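PDB 6WT9: c-di-GMP synthase from Capnocytophaga granulosa, which joins two GTP molecules into the cyclic dinucleotide 3',3'-c-di-GMP, the second messenger of a CBASS antiphage defence system. Local coordinates for residues Lys66-Val78 and Asn153-Tyr165. Numbering follows the deposited sequence.
Sequences KVKLHLQDILLDV and NRLLSEQKLSSVY
Lys160 sends CG away from its own backbone N (chi1 160°), then kinks twice further out, and its methylenes fold over the last turn of helix 54-71, Lys160 CE 3.4 Å from His70 O. Its ammonium ends near Asp73, but Lys160 NZ stays 4.2 Å from Asp73 OD2, too far for a salt bridge; a water accepts from NZ and donates to Asp73 O instead. The His70 side chain, CG anti to its own carbonyl carbon, meets Val164, whose CG1 lies over one ring face in a CH-pi contact, 3.5 Å from the ring centroid. Tyr165 OH comes obliquely to His70 CD2 at 3.4 Å, the two ring planes 80° apart. Further along, Ile74 CD1 packs on Leu156 CD2 at 3.8 Å, and Leu75 CD2 reaches Leu156 CB at 3.7 Å. Ser157 OG, beside Leu75 CD1, is tied back to Asn153 O of its own helix at 2.6 Å. One water links Asn153 OD1 to Leu76 N, and a second links Asn153 ND2 to Asp77 O. The axes of 66-71 and 153-164 run at 117° to each other, and the contact covers an outer flank of the nucleotidyltransferase domain. Beneath it, side chains touch the mixed sheet: Val67 on Leu100 and Ile178, Leu71 and Leu75 on Tyr80, Ser157 on Ile191, Leu161 on Ile189; the loop after helix 54-71 then runs into strand 78-83.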
ATOM      1  N   LYS A  66       6.824  -7.988 -17.194  1.00 19.40           N
ATOM      2  CA  LYS A  66       7.553  -7.657 -18.414  1.00 21.45           C
ATOM      3  C   LYS A  66       8.878  -6.975 -18.096  1.00 19.62           C
ATOM      4  O   LYS A  66       9.879  -7.204 -18.784  1.00 22.03           O
ATOM      5  CB  LYS A  66       6.696  -6.772 -19.318  1.00 22.93           C
ATOM      6  CG  LYS A  66       5.498  -7.484 -19.931  1.00 28.43           C
ATOM      7  CD  LYS A  66       4.671  -6.525 -20.776  1.00 35.86           C
ATOM      8  CE  LYS A  66       3.469  -7.218 -21.394  1.00 38.19           C
ATOM      9  NZ  LYS A  66       3.880  -8.298 -22.333  1.00 44.84           N
ATOM     10  N   VAL A  67       8.903  -6.127 -17.064  1.00 14.46           N
ATOM     11  CA  VAL A  67      10.164  -5.533 -16.628  1.00 15.52           C
ATOM     12  C   VAL A  67      11.132  -6.621 -16.183  1.00 17.06           C
ATOM     13  O   VAL A  67      12.329  -6.575 -16.493  1.00 17.90           O
ATOM     14  CB  VAL A  67       9.913  -4.505 -15.508  1.00 17.50           C
ATOM     15  CG1 VAL A  67      11.228  -3.956 -14.981  1.00 17.79           C
ATOM     16  CG2 VAL A  67       9.032  -3.379 -16.015  1.00 19.79           C
ATOM     17  N   LYS A  68      10.622  -7.626 -15.467  1.00 15.40           N
ATOM     18  CA  LYS A  68      11.464  -8.731 -15.018  1.00 17.17           C
ATOM     19  C   LYS A  68      12.098  -9.465 -16.195  1.00 19.53           C
ATOM     20  O   LYS A  68      13.291  -9.790 -16.161  1.00 16.35           O
ATOM     21  CB  LYS A  68      10.635  -9.690 -14.163  1.00 22.33           C
ATOM     22  CG  LYS A  68      11.376 -10.921 -13.678  1.00 29.52           C
ATOM     23  CD  LYS A  68      10.475 -11.777 -12.800  1.00 40.30           C
ATOM     24  CE  LYS A  68      11.142 -13.088 -12.417  1.00 49.94           C
ATOM     25  NZ  LYS A  68      10.259 -13.928 -11.560  1.00 57.70           N
ATOM     26  N   LEU A  69      11.319  -9.727 -17.249  1.00 20.50           N
ATOM     27  CA  LEU A  69      11.849 -10.466 -18.392  1.00 22.04           C
ATOM     28  C   LEU A  69      12.922  -9.669 -19.123  1.00 19.73           C
ATOM     29  O   LEU A  69      13.890 -10.246 -19.634  1.00 22.44           O
ATOM     30  CB  LEU A  69      10.720 -10.843 -19.352  1.00 21.79           C
ATOM     31  CG  LEU A  69       9.669 -11.831 -18.839  1.00 26.57           C
ATOM     32  CD1 LEU A  69       8.710 -12.219 -19.956  1.00 23.70           C
ATOM     33  CD2 LEU A  69      10.327 -13.065 -18.238  1.00 23.01           C
ATOM     34  N   HIS A  70      12.767  -8.345 -19.195  1.00 13.87           N
ATOM     35  CA  HIS A  70      13.790  -7.522 -19.828  1.00 15.95           C
ATOM     36  C   HIS A  70      15.078  -7.519 -19.013  1.00 19.75           C
ATOM     37  O   HIS A  70      16.176  -7.563 -19.579  1.00 23.87           O
ATOM     38  CB  HIS A  70      13.277  -6.096 -20.027  1.00 15.46           C
ATOM     39  CG  HIS A  70      12.309  -5.955 -21.160  1.00 22.41           C
ATOM     40  ND1 HIS A  70      12.671  -6.156 -22.476  1.00 21.82           N
ATOM     41  CD2 HIS A  70      10.995  -5.630 -21.177  1.00 20.52           C
ATOM     42  CE1 HIS A  70      11.620  -5.964 -23.254  1.00 21.86           C
ATOM     43  NE2 HIS A  70      10.591  -5.644 -22.490  1.00 21.86           N
ATOM     44  N   LEU A  71      14.964  -7.466 -17.684  1.00 17.89           N
ATOM     45  CA  LEU A  71      16.155  -7.491 -16.843  1.00 17.91           C
ATOM     46  C   LEU A  71      16.822  -8.861 -16.850  1.00 13.84           C
ATOM     47  O   LEU A  71      18.043  -8.955 -16.677  1.00 14.53           O
ATOM     48  CB  LEU A  71      15.797  -7.077 -15.417  1.00 20.39           C
ATOM     49  CG  LEU A  71      15.358  -5.620 -15.259  1.00 23.01           C
ATOM     50  CD1 LEU A  71      15.055  -5.297 -13.801  1.00 15.85           C
ATOM     51  CD2 LEU A  71      16.424  -4.684 -15.808  1.00 17.77           C
ATOM     52  N   GLN A  72      16.048  -9.928 -17.051  1.00 11.93           N
ATOM     53  CA  GLN A  72      16.621 -11.263 -17.177  1.00 21.01           C
ATOM     54  C   GLN A  72      17.419 -11.443 -18.460  1.00 23.18           C
ATOM     55  O   GLN A  72      17.989 -12.519 -18.667  1.00 25.64           O
ATOM     56  CB  GLN A  72      15.517 -12.319 -17.097  1.00 20.57           C
ATOM     57  CG  GLN A  72      14.956 -12.509 -15.698  1.00 24.31           C
ATOM     58  CD  GLN A  72      13.794 -13.481 -15.659  1.00 26.12           C
ATOM     59  OE1 GLN A  72      13.138 -13.722 -16.671  1.00 26.97           O
ATOM     60  NE2 GLN A  72      13.537 -14.048 -14.486  1.00 29.54           N
ATOM     61  N   ASP A  73      17.468 -10.429 -19.318  1.00 17.05           N
ATOM     62  CA  ASP A  73      18.306 -10.441 -20.505  1.00 21.57           C
ATOM     63  C   ASP A  73      19.674  -9.813 -20.273  1.00 25.85           C
ATOM     64  O   ASP A  73      20.483  -9.779 -21.205  1.00 25.02           O
ATOM     65  CB  ASP A  73      17.605  -9.711 -21.658  1.00 18.60           C
ATOM     66  CG  ASP A  73      16.387 -10.453 -22.170  1.00 27.72           C
ATOM     67  OD1 ASP A  73      16.139 -11.587 -21.709  1.00 35.28           O
ATOM     68  OD2 ASP A  73      15.674  -9.902 -23.038  1.00 28.69           O
ATOM     69  N   ILE A  74      19.962  -9.317 -19.067  1.00 20.83           N
ATOM     70  CA  ILE A  74      21.210  -8.590 -18.855  1.00 15.04           C
ATOM     71  C   ILE A  74      21.767  -8.792 -17.448  1.00 17.94           C
ATOM     72  O   ILE A  74      22.973  -8.636 -17.226  1.00 21.89           O
ATOM     73  CB  ILE A  74      21.017  -7.092 -19.166  1.00 18.45           C
ATOM     74  CG1 ILE A  74      22.366  -6.376 -19.260  1.00 22.17           C
ATOM     75  CG2 ILE A  74      20.121  -6.434 -18.125  1.00 14.42           C
ATOM     76  CD1 ILE A  74      22.260  -4.915 -19.636  1.00 22.97           C
ATOM     77  N   LEU A  75      20.915  -9.151 -16.488  1.00 14.61           N
ATOM     78  CA  LEU A  75      21.333  -9.255 -15.094  1.00 15.64           C
ATOM     79  C   LEU A  75      21.675 -10.695 -14.725  1.00 19.06           C
ATOM     80  O   LEU A  75      21.011 -11.638 -15.165  1.00 13.66           O
ATOM     81  CB  LEU A  75      20.249  -8.728 -14.152  1.00 10.76           C
ATOM     82  CG  LEU A  75      19.931  -7.230 -14.198  1.00 17.06           C
ATOM     83  CD1 LEU A  75      18.942  -6.856 -13.092  1.00 10.07           C
ATOM     84  CD2 LEU A  75      21.199  -6.396 -14.092  1.00 14.22           C
ATOM     85  N   LEU A  76      22.710 -10.852 -13.902  1.00 10.44           N
ATOM     86  CA  LEU A  76      23.145 -12.148 -13.402  1.00 17.20           C
ATOM     87  C   LEU A  76      23.184 -12.138 -11.879  1.00 14.36           C
ATOM     88  O   LEU A  76      23.387 -11.092 -11.255  1.00 19.00           O
ATOM     89  CB  LEU A  76      24.534 -12.520 -13.940  1.00 10.59           C
ATOM     90  CG  LEU A  76      24.689 -12.708 -15.448  1.00 16.16           C
ATOM     91  CD1 LEU A  76      26.131 -13.054 -15.790  1.00 17.45           C
ATOM     92  CD2 LEU A  76      23.743 -13.784 -15.949  1.00 10.87           C
ATOM     93  N   ASP A  77      22.983 -13.322 -11.293  1.00 15.59           N
ATOM     94  CA  ASP A  77      23.106 -13.537  -9.848  1.00 19.34           C
ATOM     95  C   ASP A  77      22.123 -12.669  -9.061  1.00 21.28           C
ATOM     96  O   ASP A  77      22.472 -12.053  -8.052  1.00 22.89           O
ATOM     97  CB  ASP A  77      24.544 -13.291  -9.378  1.00 30.29           C
ATOM     98  CG  ASP A  77      25.569 -14.020 -10.221  1.00 38.62           C
ATOM     99  OD1 ASP A  77      25.347 -15.208 -10.534  1.00 43.23           O
ATOM    100  OD2 ASP A  77      26.596 -13.402 -10.572  1.00 44.20           O
ATOM    101  N   VAL A  78      20.874 -12.628  -9.529  1.00 18.60           N
ATOM    102  CA  VAL A  78      19.829 -11.842  -8.883  1.00 17.79           C
ATOM    103  C   VAL A  78      18.550 -12.663  -8.803  1.00 20.53           C
ATOM    104  O   VAL A  78      18.339 -13.614  -9.558  1.00 25.64           O
ATOM    105  CB  VAL A  78      19.546 -10.511  -9.620  1.00 18.50           C
ATOM    106  CG1 VAL A  78      20.775  -9.617  -9.608  1.00 14.39           C
ATOM    107  CG2 VAL A  78      19.082 -10.779 -11.046  1.00 10.39           C
ATOM    108  N   ASN A 153      24.524  -3.891 -11.004  1.00 12.04           N
ATOM    109  CA  ASN A 153      23.129  -4.187 -11.320  1.00 15.64           C
ATOM    110  C   ASN A 153      22.324  -2.917 -11.559  1.00 14.50           C
ATOM    111  O   ASN A 153      21.413  -2.912 -12.394  1.00 10.20           O
ATOM    112  CB  ASN A 153      22.495  -5.011 -10.200  1.00 16.19           C
ATOM    113  CG  ASN A 153      22.997  -6.441 -10.174  1.00 17.05           C
ATOM    114  OD1 ASN A 153      23.492  -6.953 -11.179  1.00 15.54           O
ATOM    115  ND2 ASN A 153      22.870  -7.095  -9.024  1.00 14.63           N
ATOM    116  N   ARG A 154      22.641  -1.838 -10.842  1.00 19.61           N
ATOM    117  CA  ARG A 154      21.938  -0.577 -11.052  1.00 16.78           C
ATOM    118  C   ARG A 154      22.272   0.015 -12.416  1.00 17.77           C
ATOM    119  O   ARG A 154      21.380   0.469 -13.141  1.00 20.50           O
ATOM    120  CB  ARG A 154      22.286   0.408  -9.934  1.00 18.94           C
ATOM    121  CG  ARG A 154      21.689   1.797 -10.104  1.00 25.11           C
ATOM    122  CD  ARG A 154      20.173   1.744 -10.194  1.00 35.88           C
ATOM    123  NE  ARG A 154      19.543   2.930  -9.619  1.00 47.82           N
ATOM    124  CZ  ARG A 154      19.208   4.014 -10.311  1.00 49.98           C
ATOM    125  NH1 ARG A 154      19.445   4.071 -11.612  1.00 48.08           N
ATOM    126  NH2 ARG A 154      18.637   5.043  -9.702  1.00 51.95           N
ATOM    127  N   LEU A 155      23.556   0.011 -12.786  1.00 19.56           N
ATOM    128  CA  LEU A 155      23.953   0.550 -14.083  1.00 18.87           C
ATOM    129  C   LEU A 155      23.442  -0.317 -15.229  1.00 13.76           C
ATOM    130  O   LEU A 155      23.015   0.204 -16.265  1.00 20.09           O
ATOM    131  CB  LEU A 155      25.475   0.687 -14.150  1.00 26.80           C
ATOM    132  CG  LEU A 155      26.099   1.755 -13.250  1.00 34.19           C
ATOM    133  CD1 LEU A 155      27.615   1.661 -13.281  1.00 39.07           C
ATOM    134  CD2 LEU A 155      25.638   3.144 -13.668  1.00 33.19           C
ATOM    135  N   LEU A 156      23.475  -1.642 -15.064  1.00 13.81           N
ATOM    136  CA  LEU A 156      22.981  -2.523 -16.117  1.00 16.01           C
ATOM    137  C   LEU A 156      21.470  -2.410 -16.266  1.00 13.26           C
ATOM    138  O   LEU A 156      20.945  -2.483 -17.383  1.00 11.98           O
ATOM    139  CB  LEU A 156      23.384  -3.970 -15.830  1.00 15.47           C
ATOM    140  CG  LEU A 156      24.862  -4.323 -16.009  1.00 16.49           C
ATOM    141  CD1 LEU A 156      25.125  -5.757 -15.582  1.00 17.09           C
ATOM    142  CD2 LEU A 156      25.294  -4.106 -17.450  1.00 13.42           C
ATOM    143  N   SER A 157      20.755  -2.240 -15.152  1.00 10.20           N
ATOM    144  CA  SER A 157      19.315  -2.030 -15.231  1.00 12.31           C
ATOM    145  C   SER A 157      18.991  -0.719 -15.937  1.00 18.18           C
ATOM    146  O   SER A 157      18.014  -0.639 -16.687  1.00 19.13           O
ATOM    147  CB  SER A 157      18.699  -2.057 -13.831  1.00 13.84           C
ATOM    148  OG  SER A 157      18.962  -3.290 -13.182  1.00 11.98           O
ATOM    149  N   GLU A 158      19.805   0.318 -15.713  1.00 19.63           N
ATOM    150  CA  GLU A 158      19.600   1.587 -16.405  1.00 22.48           C
ATOM    151  C   GLU A 158      19.726   1.417 -17.913  1.00 19.56           C
ATOM    152  O   GLU A 158      18.896   1.918 -18.678  1.00 14.55           O
ATOM    153  CB  GLU A 158      20.602   2.629 -15.912  1.00 23.14           C
ATOM    154  CG  GLU A 158      20.341   3.141 -14.516  1.00 29.90           C
ATOM    155  CD  GLU A 158      21.380   4.150 -14.069  1.00 36.29           C
ATOM    156  OE1 GLU A 158      22.277   4.478 -14.875  1.00 37.97           O
ATOM    157  OE2 GLU A 158      21.301   4.614 -12.913  1.00 36.28           O
ATOM    158  N   GLN A 159      20.766   0.709 -18.357  1.00 21.17           N
ATOM    159  CA  GLN A 159      21.019   0.570 -19.786  1.00 24.84           C
ATOM    160  C   GLN A 159      19.893  -0.190 -20.473  1.00 18.80           C
ATOM    161  O   GLN A 159      19.362   0.254 -21.498  1.00 22.24           O
ATOM    162  CB  GLN A 159      22.359  -0.130 -20.010  1.00 25.45           C
ATOM    163  CG  GLN A 159      22.714  -0.337 -21.471  1.00 36.17           C
ATOM    164  CD  GLN A 159      24.079  -0.976 -21.649  1.00 45.59           C
ATOM    165  OE1 GLN A 159      24.814  -1.178 -20.681  1.00 44.15           O
ATOM    166  NE2 GLN A 159      24.425  -1.297 -22.891  1.00 51.38           N
ATOM    167  N   LYS A 160      19.509  -1.340 -19.916  1.00 14.94           N
ATOM    168  CA  LYS A 160      18.468  -2.158 -20.529  1.00 19.15           C
ATOM    169  C   LYS A 160      17.120  -1.444 -20.515  1.00 24.74           C
ATOM    170  O   LYS A 160      16.439  -1.364 -21.543  1.00 24.58           O
ATOM    171  CB  LYS A 160      18.375  -3.506 -19.812  1.00 18.46           C
ATOM    172  CG  LYS A 160      17.056  -4.238 -20.015  1.00 17.84           C
ATOM    173  CD  LYS A 160      16.876  -4.695 -21.454  1.00 25.90           C
ATOM    174  CE  LYS A 160      17.922  -5.723 -21.850  1.00 24.29           C
ATOM    175  NZ  LYS A 160      17.687  -6.227 -23.234  1.00 24.08           N
ATOM    176  N   LEU A 161      16.721  -0.915 -19.356  1.00 24.22           N
ATOM    177  CA  LEU A 161      15.399  -0.304 -19.244  1.00 24.35           C
ATOM    178  C   LEU A 161      15.294   0.958 -20.091  1.00 26.18           C
ATOM    179  O   LEU A 161      14.267   1.190 -20.738  1.00 21.35           O
ATOM    180  CB  LEU A 161      15.079  -0.008 -17.780  1.00 23.54           C
ATOM    181  CG  LEU A 161      14.937  -1.251 -16.898  1.00 26.03           C
ATOM    182  CD1 LEU A 161      14.668  -0.868 -15.449  1.00 21.73           C
ATOM    183  CD2 LEU A 161      13.848  -2.170 -17.431  1.00 24.67           C
ATOM    184  N   SER A 162      16.344   1.786 -20.106  1.00 33.16           N
ATOM    185  CA  SER A 162      16.338   2.961 -20.972  1.00 36.51           C
ATOM    186  C   SER A 162      16.304   2.583 -22.443  1.00 33.95           C
ATOM    187  O   SER A 162      15.867   3.388 -23.273  1.00 38.18           O
ATOM    188  CB  SER A 162      17.562   3.837 -20.696  1.00 38.31           C
ATOM    189  OG  SER A 162      17.614   4.226 -19.335  1.00 45.99           O
ATOM    190  N   SER A 163      16.751   1.376 -22.783  1.00 28.42           N
ATOM    191  CA  SER A 163      16.733   0.899 -24.157  1.00 35.49           C
ATOM    192  C   SER A 163      15.412   0.253 -24.550  1.00 36.44           C
ATOM    193  O   SER A 163      15.123   0.147 -25.748  1.00 42.74           O
ATOM    194  CB  SER A 163      17.873  -0.100 -24.374  1.00 38.59           C
ATOM    195  OG  SER A 163      17.618  -0.921 -25.495  1.00 45.53           O
ATOM    196  N   VAL A 164      14.608  -0.177 -23.582  1.00 28.47           N
ATOM    197  CA  VAL A 164      13.341  -0.838 -23.859  1.00 29.38           C
ATOM    198  C   VAL A 164      12.168   0.132 -23.785  1.00 29.69           C
ATOM    199  O   VAL A 164      11.275   0.094 -24.630  1.00 37.48           O
ATOM    200  CB  VAL A 164      13.141  -2.024 -22.892  1.00 28.51           C
ATOM    201  CG1 VAL A 164      11.708  -2.524 -22.949  1.00 32.87           C
ATOM    202  CG2 VAL A 164      14.110  -3.143 -23.228  1.00 29.55           C
ATOM    203  N   TYR A 165      12.164   1.015 -22.792  1.00 22.21           N
ATOM    204  CA  TYR A 165      11.045   1.914 -22.543  1.00 25.47           C
ATOM    205  C   TYR A 165      11.456   3.348 -22.849  1.00 26.66           C
ATOM    206  O   TYR A 165      12.470   3.831 -22.333  1.00 29.48           O
ATOM    207  CB  TYR A 165      10.568   1.796 -21.094  1.00 16.03           C
ATOM    208  CG  TYR A 165      10.118   0.403 -20.717  1.00 14.22           C
ATOM    209  CD1 TYR A 165       8.889  -0.087 -21.140  1.00 13.80           C
ATOM    210  CD2 TYR A 165      10.917  -0.420 -19.933  1.00 14.50           C
ATOM    211  CE1 TYR A 165       8.470  -1.357 -20.798  1.00 13.92           C
ATOM    212  CE2 TYR A 165      10.504  -1.693 -19.584  1.00 13.20           C
ATOM    213  CZ  TYR A 165       9.278  -2.155 -20.020  1.00 14.51           C
ATOM    214  OH  TYR A 165       8.856  -3.418 -19.683  1.00 18.86           O
TER
HETATM  215  O   HOH W   1      19.695  -7.831 -23.597  1.00 26.79           O
HETATM  216  O   HOH W   2      24.410  -8.643 -13.032  1.00 10.57           O
HETATM  217  O   HOH W   3      23.969  -9.600  -8.747  1.00 15.43           O